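Local coordinates for protein pyruvate kinase (Cryptosporidium parvum, PDB 4DRS) that probably catalyses the final step of glycolysis, transferring a phosphoryl group from phosphoenolpyruvate to ADP to yield pyruvate and ATP, at residues K426-I431 and Y444-T449; I450-A455 and R467-Y472. One frame throughout, in Å; residues are numbered along the deposited sequence.

Contact 1 of 2, residues K426-I431 and Y444-T449; sequences KLIITI and YRPSQT
Lys426 meets Gln448 through its backbone: the carbonyl oxygen Lys426 O lies 3.6 Å from Gln448 CB, and Gln448 CG packs against the same carbonyl group. With chi1 at -63°, Gln448 CG stands beside its own backbone N, anti to the carbonyl carbon. The chain then bends at chi2, and the amide NE2 finds its hydrogen-bond acceptor in the carbonyl oxygen of Ala425, the residue preceding Lys426. Lys426 O is 3.9 Å from Thr449 N, and water 1 bridges the two, donating to Lys426 O at 3.1 Å and accepting from Thr449 N at 2.9 Å. The backbones are therefore joined through solvent at this end of the contact. At Leu427 the side chains of Leu427 and Thr449 run side by side in the same direction, with Leu427 CD2 4.0 Å from Thr449 CB. The two segments belong to a beta-alpha-beta unit: strand 427-431 leads into helix 436-443, and the loop after it brings the chain back to strand 449-454, parallel to the first. The direct backbone link comes one residue further on, where Ile428 N donates to Thr449 O at 3.1 Å. The N-H...O angle of 176° makes it almost straight, and the donor is tilted 15° from the carbonyl plane. The side chain of Ile428 then reaches back over the loop. Its CD1 touches Pro446 CB at 3.6 Å, the two side chains crossing at about a right angle, while Ile428 CG1 lies 4.1 Å from Gln448 CB. Helices 408-422 and 436-443 also pack on this isoleucine, through Ala420 and Ile441.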
loop_
_atom_site.group_PDB
_atom_site.type_symbol
_atom_site.label_atom_id
_atom_site.label_comp_id
_atom_site.label_asym_id
_atom_site.label_seq_id
_atom_site.Cartn_x
_atom_site.Cartn_y
_atom_site.Cartn_z
ATOM N N LYS A 426 1.306 17.420 -20.505
ATOM C CA LYS A 426 0.093 18.224 -20.428
ATOM C C LYS A 426 -1.036 17.639 -21.262
ATOM O O LYS A 426 -2.207 17.908 -20.993
ATOM C CB LYS A 426 0.371 19.674 -20.846
ATOM C CG LYS A 426 1.499 20.354 -20.077
ATOM C CD LYS A 426 1.232 20.416 -18.576
ATOM C CE LYS A 426 2.388 21.074 -17.837
ATOM N NZ LYS A 426 2.188 21.040 -16.359
ATOM N N LEU A 427 -0.686 16.841 -22.269
ATOM C CA LEU A 427 -1.677 16.258 -23.172
ATOM C C LEU A 427 -1.356 14.826 -23.567
ATOM O O LEU A 427 -0.186 14.435 -23.649
ATOM C CB LEU A 427 -1.798 17.091 -24.451
ATOM C CG LEU A 427 -2.348 18.519 -24.405
ATOM C CD1 LEU A 427 -2.101 19.166 -25.752
ATOM C CD2 LEU A 427 -3.828 18.559 -24.052
ATOM N N ILE A 428 -2.409 14.053 -23.818
ATOM C CA ILE A 428 -2.287 12.761 -24.473
ATOM C C ILE A 428 -3.023 12.845 -25.810
ATOM O O ILE A 428 -4.251 12.966 -25.847
ATOM C CB ILE A 428 -2.858 11.608 -23.619
ATOM C CG1 ILE A 428 -2.166 11.559 -22.248
ATOM C CG2 ILE A 428 -2.703 10.279 -24.349
ATOM C CD1 ILE A 428 -2.765 10.558 -21.277
ATOM N N ILE A 429 -2.263 12.803 -26.903
ATOM C CA ILE A 429 -2.833 12.885 -28.245
ATOM C C ILE A 429 -2.906 11.493 -28.864
ATOM O O ILE A 429 -1.914 10.763 -28.876
ATOM C CB ILE A 429 -2.031 13.839 -29.157
ATOM C CG1 ILE A 429 -1.906 15.217 -28.507
ATOM C CG2 ILE A 429 -2.687 13.957 -30.529
ATOM C CD1 ILE A 429 -0.897 16.129 -29.180
ATOM N N THR A 430 -4.085 11.128 -29.364
ATOM C CA THR A 430 -4.272 9.822 -29.989
ATOM C C THR A 430 -4.820 9.928 -31.416
ATOM O O THR A 430 -5.843 10.567 -31.658
ATOM C CB THR A 430 -5.133 8.870 -29.117
ATOM O OG1 THR A 430 -5.262 7.602 -29.771
ATOM C CG2 THR A 430 -6.525 9.443 -28.853
ATOM N N ILE A 431 -4.108 9.323 -32.357
ATOM C CA ILE A 431 -4.558 9.257 -33.740
ATOM C C ILE A 431 -5.387 7.985 -33.864
ATOM O O ILE A 431 -4.879 6.886 -33.666
ATOM C CB ILE A 431 -3.370 9.249 -34.732
ATOM C CG1 ILE A 431 -2.546 10.536 -34.601
ATOM C CG2 ILE A 431 -3.854 9.078 -36.164
ATOM C CD1 ILE A 431 -1.228 10.510 -35.351
ATOM N N TYR A 444 -8.610 4.849 -18.193
ATOM C CA TYR A 444 -7.559 4.888 -17.175
ATOM C C TYR A 444 -7.390 6.247 -16.514
ATOM O O TYR A 444 -6.448 6.452 -15.744
ATOM C CB TYR A 444 -6.242 4.311 -17.709
ATOM C CG TYR A 444 -6.351 2.821 -17.880
ATOM C CD1 TYR A 444 -6.113 1.961 -16.807
ATOM C CD2 TYR A 444 -6.752 2.268 -19.097
ATOM C CE1 TYR A 444 -6.249 0.590 -16.948
ATOM C CE2 TYR A 444 -6.891 0.894 -19.248
ATOM C CZ TYR A 444 -6.638 0.064 -18.172
ATOM O OH TYR A 444 -6.765 -1.293 -18.309
ATOM N N ARG A 445 -8.321 7.153 -16.818
ATOM C CA ARG A 445 -8.513 8.418 -16.099
ATOM C C ARG A 445 -7.261 9.293 -15.935
ATOM O O ARG A 445 -6.884 9.641 -14.811
ATOM C CB ARG A 445 -9.176 8.168 -14.735
ATOM C CG ARG A 445 -10.617 7.678 -14.806
ATOM C CD ARG A 445 -11.552 8.728 -15.388
ATOM N NE ARG A 445 -12.960 8.387 -15.188
ATOM C CZ ARG A 445 -13.756 7.857 -16.115
ATOM N NH1 ARG A 445 -13.291 7.599 -17.331
ATOM N NH2 ARG A 445 -15.026 7.587 -15.824
ATOM N N PRO A 446 -6.623 9.664 -17.054
ATOM C CA PRO A 446 -5.444 10.519 -16.937
ATOM C C PRO A 446 -5.810 11.914 -16.434
ATOM O O PRO A 446 -6.925 12.381 -16.672
ATOM C CB PRO A 446 -4.938 10.606 -18.378
ATOM C CG PRO A 446 -6.156 10.421 -19.212
ATOM C CD PRO A 446 -6.996 9.425 -18.460
ATOM N N SER A 447 -4.884 12.575 -15.747
ATOM C CA SER A 447 -5.098 13.967 -15.370
ATOM C C SER A 447 -4.997 14.850 -16.609
ATOM O O SER A 447 -5.589 15.925 -16.658
ATOM C CB SER A 447 -4.089 14.425 -14.310
ATOM O OG SER A 447 -2.839 14.738 -14.896
ATOM N N GLN A 448 -4.238 14.390 -17.602
ATOM C CA GLN A 448 -4.056 15.141 -18.842
ATOM C C GLN A 448 -5.303 15.034 -19.698
ATOM O O GLN A 448 -5.960 13.987 -19.728
ATOM C CB GLN A 448 -2.856 14.621 -19.643
ATOM C CG GLN A 448 -1.505 14.768 -18.960
ATOM C CD GLN A 448 -1.255 13.698 -17.916
ATOM O OE1 GLN A 448 -1.947 12.677 -17.881
ATOM N NE2 GLN A 448 -0.262 13.919 -17.063
ATOM N N THR A 449 -5.628 16.121 -20.391
ATOM C CA THR A 449 -6.691 16.106 -21.387
ATOM C C THR A 449 -6.291 15.180 -22.536
ATOM O O THR A 449 -5.127 15.157 -22.945
ATOM C CB THR A 449 -7.001 17.536 -21.893
ATOM O OG1 THR A 449 -7.743 18.238 -20.887
ATOM C CG2 THR A 449 -7.821 17.514 -23.184
HETATM O O HOH W 1 -4.709 18.699 -19.329
#

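Contact 2 of 2, residues I450-A455 and R467-Y472; sequences IIACTA and RGVKTY. With SO4 (sulfate ion), chain D.
Ile451 and Tyr472 make the aromatic contact here, with the branch methyl of the isoleucine over one face of the ring. Ile451 CG2 lies 3.8 Å from the centroid of the Tyr472 ring and 20° off its normal, a CH-pi contact displaced toward the CD1-CE1 rim. The other arm follows the ring outward, putting Ile451 CD1 3.6 Å from Tyr472 OH, and that hydroxyl is hydrogen-bonded to Glu494. Cys453 adds its SG on the same side of the sheet, approaching Tyr472 CB, and helix 480-493 packs on this face, Leu490 and Ala491 on Tyr472, Ala491 also on Ile451, and Val483 on Cys453. The opposite sheet face carries Ile450, Ala452, Val469 and Thr471, all without an aromatic ring. The side chains of Ile450 and Val469 cross obliquely, with Ile450 CD1 4.0 Å from Val469 CG2, whereas Ala452 CB meets Val469 CG1 and Thr471 CG2, each also at 4.0 Å; helix 436-443 packs on this side. Such alternation follows from two parallel strands in register, whose N-to-C directions differ by 31°. They form a beta-alpha-beta unit with helix 457-462 between them, and strand 469-473 is the outermost within the chain on its side of the mixed sheet. Five backbone hydrogen bonds zip the pair, alternating in direction, from Ile450 N to Gly468 O through to Thr454 N to Tyr472 O, the last at 3.2 Å. On its outer edge strand 469-473 binds a sulfate, probably from the crystallisation liquor. The Lys470 chain is extended until chi4, where a turn to 73° puts NZ 2.8 Å from sulfate O1. Thr471 donates to sulfate O4 from both its backbone N and OG1, the latter also hydrogen-bonded to Thr103 OG1.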
loop_
_atom_site.group_PDB
_atom_site.type_symbol
_atom_site.label_atom_id
_atom_site.label_comp_id
_atom_site.label_asym_id
_atom_site.label_seq_id
_atom_site.Cartn_x
_atom_site.Cartn_y
_atom_site.Cartn_z
ATOM N N ILE A 450 -7.256 14.401 -23.020
ATOM C CA ILE A 450 -7.040 13.507 -24.146
ATOM C C ILE A 450 -7.542 14.167 -25.425
ATOM O O ILE A 450 -8.717 14.528 -25.530
ATOM C CB ILE A 450 -7.769 12.158 -23.964
ATOM C CG1 ILE A 450 -7.461 11.546 -22.597
ATOM C CG2 ILE A 450 -7.400 11.188 -25.085
ATOM C CD1 ILE A 450 -8.543 10.608 -22.107
ATOM N N ILE A 451 -6.648 14.314 -26.397
ATOM C CA ILE A 451 -7.015 14.868 -27.695
ATOM C C ILE A 451 -7.037 13.763 -28.745
ATOM O O ILE A 451 -6.002 13.170 -29.055
ATOM C CB ILE A 451 -6.078 16.029 -28.113
ATOM C CG1 ILE A 451 -6.212 17.186 -27.112
ATOM C CG2 ILE A 451 -6.386 16.483 -29.535
ATOM C CD1 ILE A 451 -5.410 18.424 -27.451
ATOM N N ALA A 452 -8.229 13.487 -29.270
ATOM C CA ALA A 452 -8.425 12.446 -30.273
ATOM C C ALA A 452 -8.465 13.029 -31.681
ATOM O O ALA A 452 -9.310 13.877 -31.982
ATOM C CB ALA A 452 -9.702 11.672 -29.990
ATOM N N CYS A 453 -7.553 12.559 -32.534
ATOM C CA CYS A 453 -7.453 13.020 -33.915
ATOM C C CYS A 453 -7.974 11.970 -34.873
ATOM O O CYS A 453 -7.462 10.850 -34.928
ATOM C CB CYS A 453 -6.010 13.351 -34.277
ATOM S SG CYS A 453 -5.262 14.599 -33.222
ATOM N N THR A 454 -8.984 12.353 -35.645
ATOM C CA THR A 454 -9.638 11.438 -36.565
ATOM C C THR A 454 -10.047 12.184 -37.830
ATOM O O THR A 454 -10.158 13.412 -37.827
ATOM C CB THR A 454 -10.860 10.752 -35.901
ATOM O OG1 THR A 454 -11.445 9.814 -36.811
ATOM C CG2 THR A 454 -11.921 11.773 -35.480
ATOM N N ALA A 455 -10.260 11.434 -38.907
ATOM C CA ALA A 455 -10.737 12.003 -40.165
ATOM C C ALA A 455 -12.245 11.826 -40.315
ATOM O O ALA A 455 -12.850 12.357 -41.249
ATOM C CB ALA A 455 -10.006 11.376 -41.343
ATOM N N ARG A 467 -15.206 10.575 -20.872
ATOM C CA ARG A 467 -14.617 11.585 -19.995
ATOM C C ARG A 467 -13.233 12.033 -20.466
ATOM O O ARG A 467 -12.386 11.204 -20.837
ATOM C CB ARG A 467 -14.534 11.084 -18.552
ATOM C CG ARG A 467 -14.140 12.179 -17.574
ATOM C CD ARG A 467 -13.688 11.642 -16.233
ATOM N NE ARG A 467 -14.812 11.379 -15.347
ATOM C CZ ARG A 467 -14.730 11.330 -14.020
ATOM N NH1 ARG A 467 -13.569 11.543 -13.410
ATOM N NH2 ARG A 467 -15.814 11.075 -13.301
ATOM N N GLY A 468 -13.032 13.349 -20.461
ATOM C CA GLY A 468 -11.742 13.962 -20.739
ATOM C C GLY A 468 -11.263 13.893 -22.176
ATOM O O GLY A 468 -10.084 14.114 -22.443
ATOM N N VAL A 469 -12.165 13.589 -23.105
ATOM C CA VAL A 469 -11.793 13.485 -24.511
ATOM C C VAL A 469 -12.245 14.711 -25.305
ATOM O O VAL A 469 -13.434 15.020 -25.389
ATOM C CB VAL A 469 -12.320 12.181 -25.161
ATOM C CG1 VAL A 469 -11.880 12.084 -26.614
ATOM C CG2 VAL A 469 -11.839 10.958 -24.391
ATOM N N LYS A 470 -11.274 15.417 -25.868
ATOM C CA LYS A 470 -11.539 16.481 -26.823
ATOM C C LYS A 470 -11.119 15.947 -28.188
ATOM O O LYS A 470 -10.178 15.156 -28.276
ATOM C CB LYS A 470 -10.756 17.744 -26.450
ATOM C CG LYS A 470 -10.928 18.902 -27.426
ATOM C CD LYS A 470 -10.211 20.163 -26.960
ATOM C CE LYS A 470 -10.453 21.328 -27.913
ATOM N NZ LYS A 470 -11.828 21.903 -27.835
ATOM N N THR A 471 -11.811 16.361 -29.246
ATOM C CA THR A 471 -11.547 15.815 -30.577
ATOM C C THR A 471 -11.128 16.861 -31.617
ATOM O O THR A 471 -11.669 17.966 -31.660
ATOM C CB THR A 471 -12.767 15.049 -31.118
ATOM O OG1 THR A 471 -13.899 15.925 -31.149
ATOM C CG2 THR A 471 -13.088 13.839 -30.246
ATOM N N TYR A 472 -10.152 16.499 -32.448
ATOM C CA TYR A 472 -9.802 17.286 -33.628
ATOM C C TYR A 472 -10.147 16.490 -34.877
ATOM O O TYR A 472 -9.600 15.406 -35.096
ATOM C CB TYR A 472 -8.311 17.654 -33.654
ATOM C CG TYR A 472 -7.831 18.605 -32.564
ATOM C CD1 TYR A 472 -6.467 18.742 -32.300
ATOM C CD2 TYR A 472 -8.727 19.364 -31.800
ATOM C CE1 TYR A 472 -6.007 19.603 -31.316
ATOM C CE2 TYR A 472 -8.273 20.225 -30.810
ATOM C CZ TYR A 472 -6.913 20.337 -30.574
ATOM O OH TYR A 472 -6.443 21.185 -29.601
HETATM S S SO4 D . -14.522 19.313 -28.316
HETATM O O1 SO4 D . -13.556 20.098 -29.116
HETATM O O2 SO4 D . -14.177 19.399 -26.879
HETATM O O3 SO4 D . -15.875 19.884 -28.530
HETATM O O4 SO4 D . -14.473 17.898 -28.760
#

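How the contacts relate
Contact 1 and contact 2 follow each other along the chain, and their centres lie 9 Å apart. Strand 449-454 is common to both: contact 1 takes in its start, and contact 2 most of its length. The sheet is continuous through it, since Ile428 O to Ile451 N and Thr430 O to Cys453 N are both 2.8 Å apart, probable hydrogen bonds that carry on the pairing of strand 427-431. Away from the sheet, the approach of Arg445 NE to Arg467 CD at 3.5 Å is packing between the two returning loops. The sulfate belongs to contact 2, on the strand edge turned away from contact 1; both contacts lie away from the ADP-binding residues.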